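Local coordinates for protein alkaline serine protease (Thermobifida fusca, PDB 2PFE) that probably cleaves peptide bonds inside proteins as a secreted, kinetically stable serine endopeptidase of the chymotrypsin-like S1 family, at residues V85-R99 with P143-S155. Numbering follows the deposited sequence.
Sequences VTGSQEAATGSSVCR and PWLTGSQAQGVTS. With AES (4-(2-aminoethyl)benzenesulfonyl fluoride), chain D.
R99 lies across one face of the W144 indole: its CB sits 3.6 Å from the centroid of the six-membered ring, a CH-pi contact. With chi1 at 51°, CG is tucked between the backbone N and C; further bends at chi2 and chi3 keep CG and CD near CH2 and CZ2. The guanidinium turns 66° from the ring, and a water at its edge joins NE to T154 OG1. V97 CG1 meets the indole edge in plane, 3.8 Å from CE3. W144 NE1 donates to T154 OG1, which is tilted out of the ring plane. Replacing W144 by an alanine would probably open a gap beneath the R99 aliphatic chain and leave T154 OG1 without this donor.

Two side-chain amides hold the incoming loop. Q151 OE1 takes the A91 N-H at 2.8 Å, nearly straight at 172°, while its NE2 donates to Q89 O and Q149 O. The Q149 chain folds back at chi2, bringing OE1 to Q89 N at 2.9 Å. Further along, T86 OG1 and S148 OG share a hydrogen bond of 2.8 Å. T146 OG1 donates to S96 O, which S95 OG also grips.

C98 and L145 form an antiparallel hydrogen-bonded pair. Strands 96-101 and 143-146 thereby close the six-stranded C-terminal barrel of the chymotrypsin-like fold. The R99 guanidinium bonds C134 O and forms a salt bridge with D139, and T154 and S155 belong to the inhibitor pocket. F169 of strand 164-171 meets the W144 ring, strand 105-113 flanks strand 96-101 and is tied to it by the C98-C108 disulfide, and F20 of strand 20-24 packs on V85, L145 and A150.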
# COMPACT_ATOMS: atom_id res chain seq x y z
N VAL A 85 -10.85 7.81 2.55
CA VAL A 85 -9.93 7.69 3.69
C VAL A 85 -10.06 8.94 4.55
O VAL A 85 -9.91 10.06 4.06
CB VAL A 85 -8.47 7.55 3.20
CG1 VAL A 85 -7.52 7.41 4.38
CG2 VAL A 85 -8.32 6.34 2.28
N THR A 86 -10.39 8.76 5.83
CA THR A 86 -10.57 9.92 6.72
C THR A 86 -9.47 10.04 7.80
O THR A 86 -9.44 11.01 8.55
CB THR A 86 -11.93 9.89 7.43
OG1 THR A 86 -12.00 8.73 8.25
CG2 THR A 86 -13.08 9.87 6.43
N GLY A 87 -8.58 9.06 7.88
CA GLY A 87 -7.55 9.05 8.91
C GLY A 87 -6.79 7.74 8.88
O GLY A 87 -6.99 6.92 7.97
N SER A 88 -5.91 7.54 9.86
CA SER A 88 -5.11 6.32 9.96
C SER A 88 -5.10 5.77 11.40
O SER A 88 -4.06 5.31 11.90
CB SER A 88 -3.69 6.54 9.45
OG SER A 88 -3.04 7.55 10.20
N GLN A 89 -6.26 5.80 12.03
CA GLN A 89 -6.43 5.20 13.35
C GLN A 89 -6.25 3.68 13.24
O GLN A 89 -7.01 3.01 12.53
CB GLN A 89 -7.80 5.53 13.93
CG GLN A 89 -8.09 4.83 15.25
CD GLN A 89 -9.55 4.95 15.67
OE1 GLN A 89 -9.87 5.55 16.70
NE2 GLN A 89 -10.45 4.38 14.87
N GLU A 90 -5.24 3.18 13.94
CA GLU A 90 -4.84 1.77 13.89
C GLU A 90 -5.93 0.86 14.46
O GLU A 90 -6.45 1.11 15.53
CB GLU A 90 -3.52 1.57 14.64
CG GLU A 90 -2.92 0.18 14.55
CD GLU A 90 -1.71 0.02 15.45
OE1 GLU A 90 -1.14 1.05 15.88
OE2 GLU A 90 -1.36 -1.13 15.77
N ALA A 91 -6.28 -0.16 13.69
CA ALA A 91 -7.24 -1.16 14.13
C ALA A 91 -6.57 -2.16 15.05
O ALA A 91 -5.37 -2.39 14.96
CB ALA A 91 -7.79 -1.88 12.92
N ALA A 92 -7.36 -2.76 15.94
CA ALA A 92 -6.88 -3.77 16.86
C ALA A 92 -6.69 -5.12 16.20
O ALA A 92 -7.32 -5.44 15.18
CB ALA A 92 -7.84 -3.90 18.02
N THR A 93 -5.81 -5.92 16.81
CA THR A 93 -5.70 -7.32 16.45
C THR A 93 -7.08 -7.96 16.58
O THR A 93 -7.83 -7.69 17.54
CB THR A 93 -4.67 -8.02 17.34
OG1 THR A 93 -3.39 -7.41 17.11
CG2 THR A 93 -4.57 -9.51 17.02
N GLY A 94 -7.45 -8.74 15.57
CA GLY A 94 -8.77 -9.35 15.50
C GLY A 94 -9.78 -8.58 14.66
O GLY A 94 -10.85 -9.10 14.34
N SER A 95 -9.46 -7.33 14.32
CA SER A 95 -10.38 -6.50 13.54
C SER A 95 -10.52 -7.01 12.10
O SER A 95 -9.57 -7.57 11.55
CB SER A 95 -9.86 -5.06 13.48
OG SER A 95 -10.77 -4.23 12.77
N SER A 96 -11.67 -6.77 11.49
CA SER A 96 -11.78 -6.94 10.05
C SER A 96 -10.91 -5.90 9.35
O SER A 96 -10.64 -4.81 9.90
CB SER A 96 -13.24 -6.76 9.62
OG SER A 96 -13.69 -5.47 9.99
N VAL A 97 -10.50 -6.22 8.13
CA VAL A 97 -9.72 -5.30 7.34
C VAL A 97 -9.91 -5.71 5.88
O VAL A 97 -10.17 -6.88 5.58
CB VAL A 97 -8.24 -5.33 7.78
CG1 VAL A 97 -7.58 -6.68 7.46
CG2 VAL A 97 -7.43 -4.17 7.20
N CYS A 98 -9.82 -4.74 4.97
CA CYS A 98 -9.87 -5.03 3.54
C CYS A 98 -8.71 -4.36 2.84
O CYS A 98 -8.22 -3.32 3.29
CB CYS A 98 -11.16 -4.52 2.92
SG CYS A 98 -12.70 -5.23 3.62
N ARG A 99 -8.28 -4.97 1.74
CA ARG A 99 -7.24 -4.42 0.88
C ARG A 99 -7.75 -4.25 -0.55
O ARG A 99 -8.68 -4.94 -1.00
CB ARG A 99 -5.97 -5.29 0.87
CG ARG A 99 -6.18 -6.79 0.61
CD ARG A 99 -4.98 -7.41 -0.12
NE ARG A 99 -4.90 -6.84 -1.46
CZ ARG A 99 -5.52 -7.35 -2.52
NH1 ARG A 99 -6.20 -8.49 -2.43
NH2 ARG A 99 -5.47 -6.73 -3.69
N PRO A 143 -3.56 -0.34 -0.63
CA PRO A 143 -4.00 0.10 0.69
C PRO A 143 -4.82 -0.94 1.44
O PRO A 143 -5.54 -1.75 0.83
CB PRO A 143 -4.90 1.29 0.36
CG PRO A 143 -5.54 0.90 -0.98
CD PRO A 143 -4.38 0.24 -1.71
N TRP A 144 -4.78 -0.82 2.77
CA TRP A 144 -5.60 -1.60 3.69
C TRP A 144 -6.43 -0.62 4.49
O TRP A 144 -5.89 0.39 4.98
CB TRP A 144 -4.70 -2.40 4.65
CG TRP A 144 -3.96 -3.48 3.94
CD1 TRP A 144 -2.92 -3.30 3.07
CD2 TRP A 144 -4.20 -4.91 3.99
NE1 TRP A 144 -2.51 -4.52 2.57
CE2 TRP A 144 -3.28 -5.52 3.11
CE3 TRP A 144 -5.13 -5.71 4.68
CZ2 TRP A 144 -3.21 -6.90 2.92
CZ3 TRP A 144 -5.09 -7.11 4.46
CH2 TRP A 144 -4.12 -7.68 3.59
N LEU A 145 -7.71 -0.92 4.62
CA LEU A 145 -8.67 -0.09 5.34
C LEU A 145 -9.47 -0.91 6.34
O LEU A 145 -9.89 -2.06 6.05
CB LEU A 145 -9.66 0.58 4.38
CG LEU A 145 -9.15 1.70 3.47
CD1 LEU A 145 -10.18 1.95 2.37
CD2 LEU A 145 -8.86 2.95 4.26
N THR A 146 -9.65 -0.35 7.52
CA THR A 146 -10.70 -0.81 8.41
C THR A 146 -11.68 0.34 8.46
O THR A 146 -11.39 1.40 9.04
CB THR A 146 -10.15 -1.17 9.80
OG1 THR A 146 -9.20 -2.23 9.66
CG2 THR A 146 -11.30 -1.63 10.71
N GLY A 147 -12.84 0.15 7.84
CA GLY A 147 -13.78 1.26 7.61
C GLY A 147 -13.11 2.34 6.79
O GLY A 147 -12.57 2.07 5.72
N SER A 148 -13.10 3.58 7.30
CA SER A 148 -12.43 4.69 6.62
C SER A 148 -11.00 4.97 7.12
O SER A 148 -10.37 5.98 6.77
CB SER A 148 -13.29 5.95 6.75
OG SER A 148 -13.38 6.29 8.11
N GLN A 149 -10.47 4.06 7.93
CA GLN A 149 -9.16 4.25 8.55
C GLN A 149 -8.05 3.44 7.87
O GLN A 149 -8.09 2.20 7.82
CB GLN A 149 -9.20 3.92 10.05
CG GLN A 149 -10.24 4.77 10.83
CD GLN A 149 -9.92 6.26 10.88
OE1 GLN A 149 -8.77 6.67 10.86
NE2 GLN A 149 -10.97 7.08 10.96
N ALA A 150 -7.06 4.16 7.32
CA ALA A 150 -5.90 3.57 6.67
C ALA A 150 -5.12 2.71 7.66
O ALA A 150 -4.86 3.15 8.79
CB ALA A 150 -5.00 4.67 6.11
N GLN A 151 -4.74 1.51 7.24
CA GLN A 151 -4.01 0.54 8.07
C GLN A 151 -2.59 0.25 7.61
O GLN A 151 -1.72 0.05 8.46
CB GLN A 151 -4.76 -0.80 8.18
CG GLN A 151 -6.15 -0.68 8.81
CD GLN A 151 -6.12 -0.02 10.17
OE1 GLN A 151 -5.35 -0.44 11.03
NE2 GLN A 151 -6.95 1.01 10.38
N GLY A 152 -2.37 0.19 6.29
CA GLY A 152 -1.09 -0.28 5.79
C GLY A 152 -1.08 -0.42 4.29
O GLY A 152 -2.07 -0.08 3.64
N VAL A 153 0.04 -0.90 3.79
CA VAL A 153 0.21 -1.19 2.38
C VAL A 153 0.67 -2.64 2.21
O VAL A 153 1.41 -3.17 3.04
CB VAL A 153 1.21 -0.21 1.71
CG1 VAL A 153 0.66 1.22 1.73
CG2 VAL A 153 2.55 -0.24 2.39
N THR A 154 0.24 -3.27 1.13
CA THR A 154 0.51 -4.69 0.95
C THR A 154 2.00 -4.97 0.75
O THR A 154 2.64 -4.42 -0.16
CB THR A 154 -0.27 -5.26 -0.24
OG1 THR A 154 -1.66 -4.98 -0.05
CG2 THR A 154 -0.06 -6.78 -0.36
N SER A 155 2.53 -5.86 1.59
CA SER A 155 3.95 -6.23 1.53
C SER A 155 4.22 -7.58 0.88
O SER A 155 5.21 -7.72 0.15
CB SER A 155 4.56 -6.21 2.94
OG SER A 155 5.91 -6.67 2.99
C3 AES D . 2.57 -12.03 -4.29
C2 AES D . 2.83 -10.66 -4.19
C1 AES D . 2.13 -9.89 -3.26
S AES D . 2.36 -8.16 -3.07
O1S AES D . 2.93 -7.76 -1.74
O2S AES D . 0.63 -7.73 -3.08
C6 AES D . 1.16 -10.49 -2.46
C5 AES D . 0.90 -11.85 -2.55
C4 AES D . 1.59 -12.63 -3.47
C7 AES D . 1.25 -14.11 -3.52
C8 AES D . 2.37 -14.96 -4.11
N8 AES D . 2.35 -16.30 -3.55
O HOH W 1 -3.24 2.76 11.14
O HOH W 2 -3.30 -4.61 -2.26